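Local coordinates for structural protein ORF273 (Acidianus two-tailed virus, PDB 4ART), which is a structural component of the virion of an archaeal virus, built on a new fold that withstands heat and acid, its detailed role being unknown, at residues I39-R44 against W253-F258; F102-D107 against K265-L269. All coordinates share one frame; numbering follows the deposited sequence.

Contact 1 of 2, residues I39-R44 against W253-F258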
loop_
_atom_site.group_PDB
_atom_site.type_symbol
_atom_site.label_atom_id
_atom_site.label_comp_id
_atom_site.label_asym_id
_atom_site.label_seq_id
_atom_site.Cartn_x
_atom_site.Cartn_y
_atom_site.Cartn_z
ATOM N N ILE A 39 -10.688 -15.870 -11.340
ATOM C CA ILE A 39 -10.562 -14.508 -11.912
ATOM C C ILE A 39 -11.350 -14.447 -13.238
ATOM O O ILE A 39 -12.108 -13.509 -13.456
ATOM C CB ILE A 39 -9.084 -14.032 -12.126
ATOM C CG1 ILE A 39 -8.119 -14.361 -10.944
ATOM C CG2 ILE A 39 -9.012 -12.556 -12.546
ATOM C CD1 ILE A 39 -8.407 -13.740 -9.588
ATOM N N GLU A 40 -11.172 -15.466 -14.101
ATOM C CA GLU A 40 -11.854 -15.593 -15.386
ATOM C C GLU A 40 -13.381 -15.528 -15.195
ATOM O O GLU A 40 -14.024 -14.674 -15.814
ATOM C CB GLU A 40 -11.439 -16.902 -16.060
ATOM C CG GLU A 40 -11.823 -17.020 -17.515
ATOM C CD GLU A 40 -11.524 -18.415 -18.013
ATOM O OE1 GLU A 40 -12.335 -19.330 -17.729
ATOM O OE2 GLU A 40 -10.458 -18.604 -18.643
ATOM N N LYS A 41 -13.933 -16.386 -14.283
ATOM C CA LYS A 41 -15.361 -16.480 -13.919
ATOM C C LYS A 41 -15.890 -15.119 -13.486
ATOM O O LYS A 41 -16.966 -14.722 -13.916
ATOM C CB LYS A 41 -15.561 -17.512 -12.792
ATOM C CG LYS A 41 -17.008 -17.903 -12.538
ATOM C CD LYS A 41 -17.184 -18.626 -11.207
ATOM C CE LYS A 41 -17.588 -17.686 -10.087
ATOM N NZ LYS A 41 -17.859 -18.410 -8.818
ATOM N N GLU A 42 -15.106 -14.404 -12.662
ATOM C CA GLU A 42 -15.418 -13.060 -12.162
ATOM C C GLU A 42 -15.430 -12.014 -13.268
ATOM O O GLU A 42 -16.315 -11.163 -13.272
ATOM C CB GLU A 42 -14.458 -12.651 -11.037
ATOM C CG GLU A 42 -14.648 -13.468 -9.767
ATOM C CD GLU A 42 -14.871 -12.707 -8.473
ATOM O OE1 GLU A 42 -14.701 -11.465 -8.452
ATOM O OE2 GLU A 42 -15.156 -13.374 -7.453
ATOM N N ILE A 43 -14.481 -12.081 -14.222
ATOM C CA ILE A 43 -14.431 -11.137 -15.343
ATOM C C ILE A 43 -15.681 -11.232 -16.239
ATOM O O ILE A 43 -16.365 -10.223 -16.407
ATOM C CB ILE A 43 -13.085 -11.177 -16.119
ATOM C CG1 ILE A 43 -11.940 -10.637 -15.233
ATOM C CG2 ILE A 43 -13.170 -10.396 -17.439
ATOM C CD1 ILE A 43 -10.502 -11.014 -15.701
ATOM N N ARG A 44 -16.021 -12.453 -16.714
ATOM C CA ARG A 44 -17.175 -12.722 -17.586
ATOM C C ARG A 44 -18.539 -12.250 -17.021
ATOM O O ARG A 44 -19.482 -12.078 -17.794
ATOM C CB ARG A 44 -17.214 -14.192 -18.059
ATOM C CG ARG A 44 -15.835 -14.816 -18.324
ATOM C CD ARG A 44 -15.766 -15.792 -19.477
ATOM N NE ARG A 44 -16.744 -16.873 -19.380
ATOM C CZ ARG A 44 -17.356 -17.418 -20.425
ATOM N NH1 ARG A 44 -17.068 -17.015 -21.656
ATOM N NH2 ARG A 44 -18.243 -18.390 -20.250
ATOM N N TRP A 253 -5.244 -12.475 -21.589
ATOM C CA TRP A 253 -6.675 -12.432 -21.867
ATOM C C TRP A 253 -6.836 -12.345 -23.371
ATOM O O TRP A 253 -6.366 -11.383 -23.988
ATOM C CB TRP A 253 -7.335 -11.236 -21.192
ATOM C CG TRP A 253 -8.830 -11.248 -21.289
ATOM C CD1 TRP A 253 -9.604 -10.530 -22.153
ATOM C CD2 TRP A 253 -9.731 -12.039 -20.503
ATOM N NE1 TRP A 253 -10.936 -10.800 -21.933
ATOM C CE2 TRP A 253 -11.042 -11.728 -20.930
ATOM C CE3 TRP A 253 -9.557 -12.986 -19.477
ATOM C CZ2 TRP A 253 -12.175 -12.326 -20.362
ATOM C CZ3 TRP A 253 -10.676 -13.587 -18.924
ATOM C CH2 TRP A 253 -11.968 -13.259 -19.366
ATOM N N LYS A 254 -7.430 -13.379 -23.966
ATOM C CA LYS A 254 -7.612 -13.423 -25.404
ATOM C C LYS A 254 -8.929 -14.080 -25.742
ATOM O O LYS A 254 -9.088 -15.291 -25.536
ATOM C CB LYS A 254 -6.429 -14.132 -26.098
ATOM C CG LYS A 254 -6.301 -13.812 -27.593
ATOM C CD LYS A 254 -4.981 -14.309 -28.190
ATOM C CE LYS A 254 -5.149 -15.538 -29.052
ATOM N NZ LYS A 254 -3.837 -16.090 -29.485
ATOM N N ALA A 255 -9.877 -13.259 -26.257
ATOM C CA ALA A 255 -11.224 -13.649 -26.688
ATOM C C ALA A 255 -12.065 -14.301 -25.575
ATOM O O ALA A 255 -12.378 -15.497 -25.647
ATOM C CB ALA A 255 -11.156 -14.543 -27.926
ATOM N N ARG A 256 -12.431 -13.497 -24.548
ATOM C CA ARG A 256 -13.258 -13.876 -23.391
ATOM C C ARG A 256 -12.734 -15.022 -22.470
ATOM O O ARG A 256 -13.489 -15.528 -21.635
ATOM C CB ARG A 256 -14.778 -13.958 -23.722
ATOM C CG ARG A 256 -15.273 -15.272 -24.360
ATOM C CD ARG A 256 -16.746 -15.264 -24.755
ATOM N NE ARG A 256 -16.992 -16.183 -25.868
ATOM C CZ ARG A 256 -17.405 -17.442 -25.744
ATOM N NH1 ARG A 256 -17.672 -17.946 -24.546
ATOM N NH2 ARG A 256 -17.568 -18.202 -26.818
ATOM N N TRP A 257 -11.427 -15.371 -22.571
ATOM C CA TRP A 257 -10.797 -16.411 -21.745
ATOM C C TRP A 257 -9.334 -16.093 -21.452
ATOM O O TRP A 257 -8.677 -15.413 -22.250
ATOM C CB TRP A 257 -10.809 -17.780 -22.470
ATOM C CG TRP A 257 -12.140 -18.279 -22.932
ATOM C CD1 TRP A 257 -12.587 -18.349 -24.221
ATOM C CD2 TRP A 257 -13.174 -18.843 -22.116
ATOM N NE1 TRP A 257 -13.845 -18.905 -24.257
ATOM C CE2 TRP A 257 -14.235 -19.210 -22.975
ATOM C CE3 TRP A 257 -13.315 -19.066 -20.734
ATOM C CZ2 TRP A 257 -15.421 -19.791 -22.497
ATOM C CZ3 TRP A 257 -14.491 -19.632 -20.260
ATOM C CH2 TRP A 257 -15.518 -20.008 -21.138
ATOM N N PHE A 258 -8.795 -16.668 -20.360
ATOM C CA PHE A 258 -7.360 -16.592 -20.076
ATOM C C PHE A 258 -6.711 -17.750 -20.790
ATOM O O PHE A 258 -7.257 -18.856 -20.797
ATOM C CB PHE A 258 -7.048 -16.700 -18.579
ATOM C CG PHE A 258 -7.188 -15.408 -17.826
ATOM C CD1 PHE A 258 -6.395 -14.311 -18.144
ATOM C CD2 PHE A 258 -8.095 -15.291 -16.786
ATOM C CE1 PHE A 258 -6.536 -13.103 -17.450
ATOM C CE2 PHE A 258 -8.233 -14.091 -16.092
ATOM C CZ PHE A 258 -7.450 -13.005 -16.422
#
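The guanidinium of Arg44 lies flat on one face of the Trp257 six-membered ring, planes 23° apart, Arg44 CZ 3.3 Å from Trp257 CH2: an off-centre cation-pi stack. The carboxylate of Glu40 meets that indole at its edge, OE1 standing 3.2 Å from Trp257 CE3. At the edge of the Arg44 guanidinium is a second one, Arg256 NH1 being 3.1 Å from Arg44 NH1, two donors without a bond. Trp253 sets CE3 over the centre of one Phe258 face, and Ile43 bridges these two rings, CG2 to Trp253 CZ2 at 3.6 Å and CD1 to Phe258 CZ at 3.7 Å. Glu40 CB and Ile39 CG2 reach the edge of Phe258. Glu40 CG is anti to the backbone N (chi1 -167°) and the chain extended, and Phe258 N donates to Glu40 OE2 (3.1 Å, 166°) on the anti side of the carboxylate. The last turns of helix 23-44 are thereby held to the hairpin connection between strands 247-253 and 258-261, and Ile39 and Phe258 both touch Leu155 of strand 154-161. Burial and Glu36 may raise the Glu40 pKa, while the Phe258 N-H and neighbouring Arg44 would work the other way; a neutral form in acid would relieve the Glu36 repulsion.

Contact 2 of 2, residues F102-D107 against K265-L269; sequences FLFDID and KLERL
Leu103 (chi1 -65°) and Glu267 both set CG beside the backbone N; beyond it the leucine runs straight to CD1, turning its other methyl, CD2, to the glutamate, which bends at chi2 (-105°) and brings its carboxylate alongside at a slant, OE1 3.5 Å from Leu103 CD2. The same bend carries Glu267 toward Asp107, which comes from the opposite direction, their carboxylate planes 25° apart and Asp107 OD2 3.2 Å from Glu267 OE1. Both atoms are acceptors, and Leu103 O, another acceptor, lies 3.0 Å from Asp107 OD2, so a raised pKa for one of the acids is likely. Helix 99-108 and the short C-terminal helix 263-266 lie side by side on one face of the mixed sheet, over strand 154-161, where Phe102 and Leu266 both touch Tyr154 and Ile106 touches Ala156. On this inner side Leu266 sends CD2 to the edge of the Phe102 ring, 3.9 Å from Phe102 CE2, while Ile106 CD1 sits over a face of that ring. Leu266 also opens a type I turn that runs to Leu269, with Glu267 as its second residue, closed by Leu269 N to Leu266 O at 3.0 Å.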
loop_
_atom_site.group_PDB
_atom_site.type_symbol
_atom_site.label_atom_id
_atom_site.label_comp_id
_atom_site.label_asym_id
_atom_site.label_seq_id
_atom_site.Cartn_x
_atom_site.Cartn_y
_atom_site.Cartn_z
ATOM N N PHE A 102 2.622 -3.424 -12.720
ATOM C CA PHE A 102 2.265 -4.830 -12.899
ATOM C C PHE A 102 3.522 -5.702 -12.764
ATOM O O PHE A 102 3.537 -6.623 -11.958
ATOM C CB PHE A 102 1.611 -5.039 -14.290
ATOM C CG PHE A 102 1.325 -6.470 -14.686
ATOM C CD1 PHE A 102 0.407 -7.238 -13.975
ATOM C CD2 PHE A 102 1.908 -7.020 -15.816
ATOM C CE1 PHE A 102 0.125 -8.551 -14.355
ATOM C CE2 PHE A 102 1.619 -8.337 -16.198
ATOM C CZ PHE A 102 0.728 -9.089 -15.469
ATOM N N LEU A 103 4.587 -5.371 -13.503
ATOM C CA LEU A 103 5.853 -6.128 -13.455
ATOM C C LEU A 103 6.498 -6.048 -12.083
ATOM O O LEU A 103 6.970 -7.057 -11.561
ATOM C CB LEU A 103 6.817 -5.638 -14.542
ATOM C CG LEU A 103 6.389 -5.851 -15.990
ATOM C CD1 LEU A 103 7.463 -5.331 -16.917
ATOM C CD2 LEU A 103 6.067 -7.329 -16.288
ATOM N N PHE A 104 6.440 -4.866 -11.458
ATOM C CA PHE A 104 6.983 -4.693 -10.116
ATOM C C PHE A 104 6.218 -5.540 -9.077
ATOM O O PHE A 104 6.829 -6.188 -8.232
ATOM C CB PHE A 104 7.049 -3.209 -9.733
ATOM C CG PHE A 104 7.554 -2.996 -8.342
ATOM C CD1 PHE A 104 8.919 -3.066 -8.065
ATOM C CD2 PHE A 104 6.672 -2.749 -7.302
ATOM C CE1 PHE A 104 9.389 -2.932 -6.761
ATOM C CE2 PHE A 104 7.150 -2.568 -6.005
ATOM C CZ PHE A 104 8.510 -2.654 -5.743
ATOM N N ASP A 105 4.888 -5.535 -9.148
ATOM C CA ASP A 105 4.040 -6.327 -8.266
ATOM C C ASP A 105 4.311 -7.828 -8.442
ATOM O O ASP A 105 4.333 -8.530 -7.453
ATOM C CB ASP A 105 2.552 -6.028 -8.524
ATOM C CG ASP A 105 2.065 -4.661 -8.054
ATOM O OD1 ASP A 105 2.911 -3.850 -7.576
ATOM O OD2 ASP A 105 0.854 -4.380 -8.209
ATOM N N ILE A 106 4.562 -8.301 -9.695
ATOM C CA ILE A 106 4.888 -9.704 -10.056
ATOM C C ILE A 106 6.197 -10.132 -9.387
ATOM O O ILE A 106 6.275 -11.196 -8.775
ATOM C CB ILE A 106 5.063 -9.864 -11.612
ATOM C CG1 ILE A 106 3.753 -9.755 -12.380
ATOM C CG2 ILE A 106 5.827 -11.156 -12.006
ATOM C CD1 ILE A 106 3.987 -9.783 -13.921
ATOM N N ASP A 107 7.230 -9.307 -9.577
ATOM C CA ASP A 107 8.605 -9.558 -9.158
ATOM C C ASP A 107 8.922 -9.280 -7.669
ATOM O O ASP A 107 9.804 -9.932 -7.102
ATOM C CB ASP A 107 9.576 -8.856 -10.144
ATOM C CG ASP A 107 9.393 -9.284 -11.601
ATOM O OD1 ASP A 107 9.182 -10.504 -11.845
ATOM O OD2 ASP A 107 9.478 -8.404 -12.500
ATOM N N LYS A 265 8.028 -14.225 -21.323
ATOM C CA LYS A 265 7.530 -13.671 -22.585
ATOM C C LYS A 265 6.654 -12.450 -22.236
ATOM O O LYS A 265 6.736 -11.420 -22.905
ATOM C CB LYS A 265 6.730 -14.733 -23.371
ATOM C CG LYS A 265 6.203 -14.279 -24.738
ATOM C CD LYS A 265 7.235 -14.440 -25.863
ATOM C CE LYS A 265 6.754 -13.865 -27.176
ATOM N NZ LYS A 265 7.673 -14.205 -28.298
ATOM N N LEU A 266 5.882 -12.553 -21.134
ATOM C CA LEU A 266 4.996 -11.522 -20.605
ATOM C C LEU A 266 5.663 -10.167 -20.354
ATOM O O LEU A 266 5.091 -9.149 -20.735
ATOM C CB LEU A 266 4.313 -12.024 -19.320
ATOM C CG LEU A 266 3.168 -11.196 -18.804
ATOM C CD1 LEU A 266 2.146 -11.021 -19.858
ATOM C CD2 LEU A 266 2.547 -11.827 -17.597
ATOM N N GLU A 267 6.856 -10.155 -19.719
ATOM C CA GLU A 267 7.613 -8.932 -19.401
ATOM C C GLU A 267 8.032 -8.156 -20.658
ATOM O O GLU A 267 8.341 -6.973 -20.555
ATOM C CB GLU A 267 8.830 -9.206 -18.494
ATOM C CG GLU A 267 8.701 -10.401 -17.552
ATOM C CD GLU A 267 8.456 -10.156 -16.074
ATOM O OE1 GLU A 267 8.928 -9.123 -15.545
ATOM O OE2 GLU A 267 7.859 -11.047 -15.427
ATOM N N ARG A 268 7.980 -8.792 -21.837
ATOM C CA ARG A 268 8.306 -8.162 -23.114
ATOM C C ARG A 268 7.116 -7.394 -23.720
ATOM O O ARG A 268 7.310 -6.629 -24.668
ATOM C CB ARG A 268 8.780 -9.225 -24.139
ATOM C CG ARG A 268 9.861 -10.170 -23.629
ATOM C CD ARG A 268 10.424 -11.122 -24.685
ATOM N NE ARG A 268 10.874 -10.465 -25.920
ATOM C CZ ARG A 268 11.951 -9.689 -26.028
ATOM N NH1 ARG A 268 12.694 -9.419 -24.962
ATOM N NH2 ARG A 268 12.274 -9.154 -27.198
ATOM N N LEU A 269 5.893 -7.601 -23.191
ATOM C CA LEU A 269 4.657 -7.032 -23.747
ATOM C C LEU A 269 4.166 -5.616 -23.303
ATOM O O LEU A 269 3.169 -5.487 -22.591
ATOM C CB LEU A 269 3.532 -8.085 -23.750
ATOM C CG LEU A 269 3.905 -9.487 -24.279
ATOM C CD1 LEU A 269 2.771 -10.457 -24.085
ATOM C CD2 LEU A 269 4.323 -9.448 -25.748
#

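From the N terminus, helix 23-44 supplies the first half of contact 1, and helix 99-108 then supplies the first half of contact 2 before either is closed. Contact 1 closes its loop when the chain turns between strands 247-253 and 258-261; contact 2 follows after that edge strand, so the two loops cross rather than nest. Their centres are 19 Å apart and they do not touch. Alternate residues of strand 154-161 face the two contacts, consistent with helices 23-44 and 99-108 lying on opposite faces of the sheet. The Cys250-Cys263 disulfide further secures the C-terminal segment, joining strand 247-253 to helix 263-266.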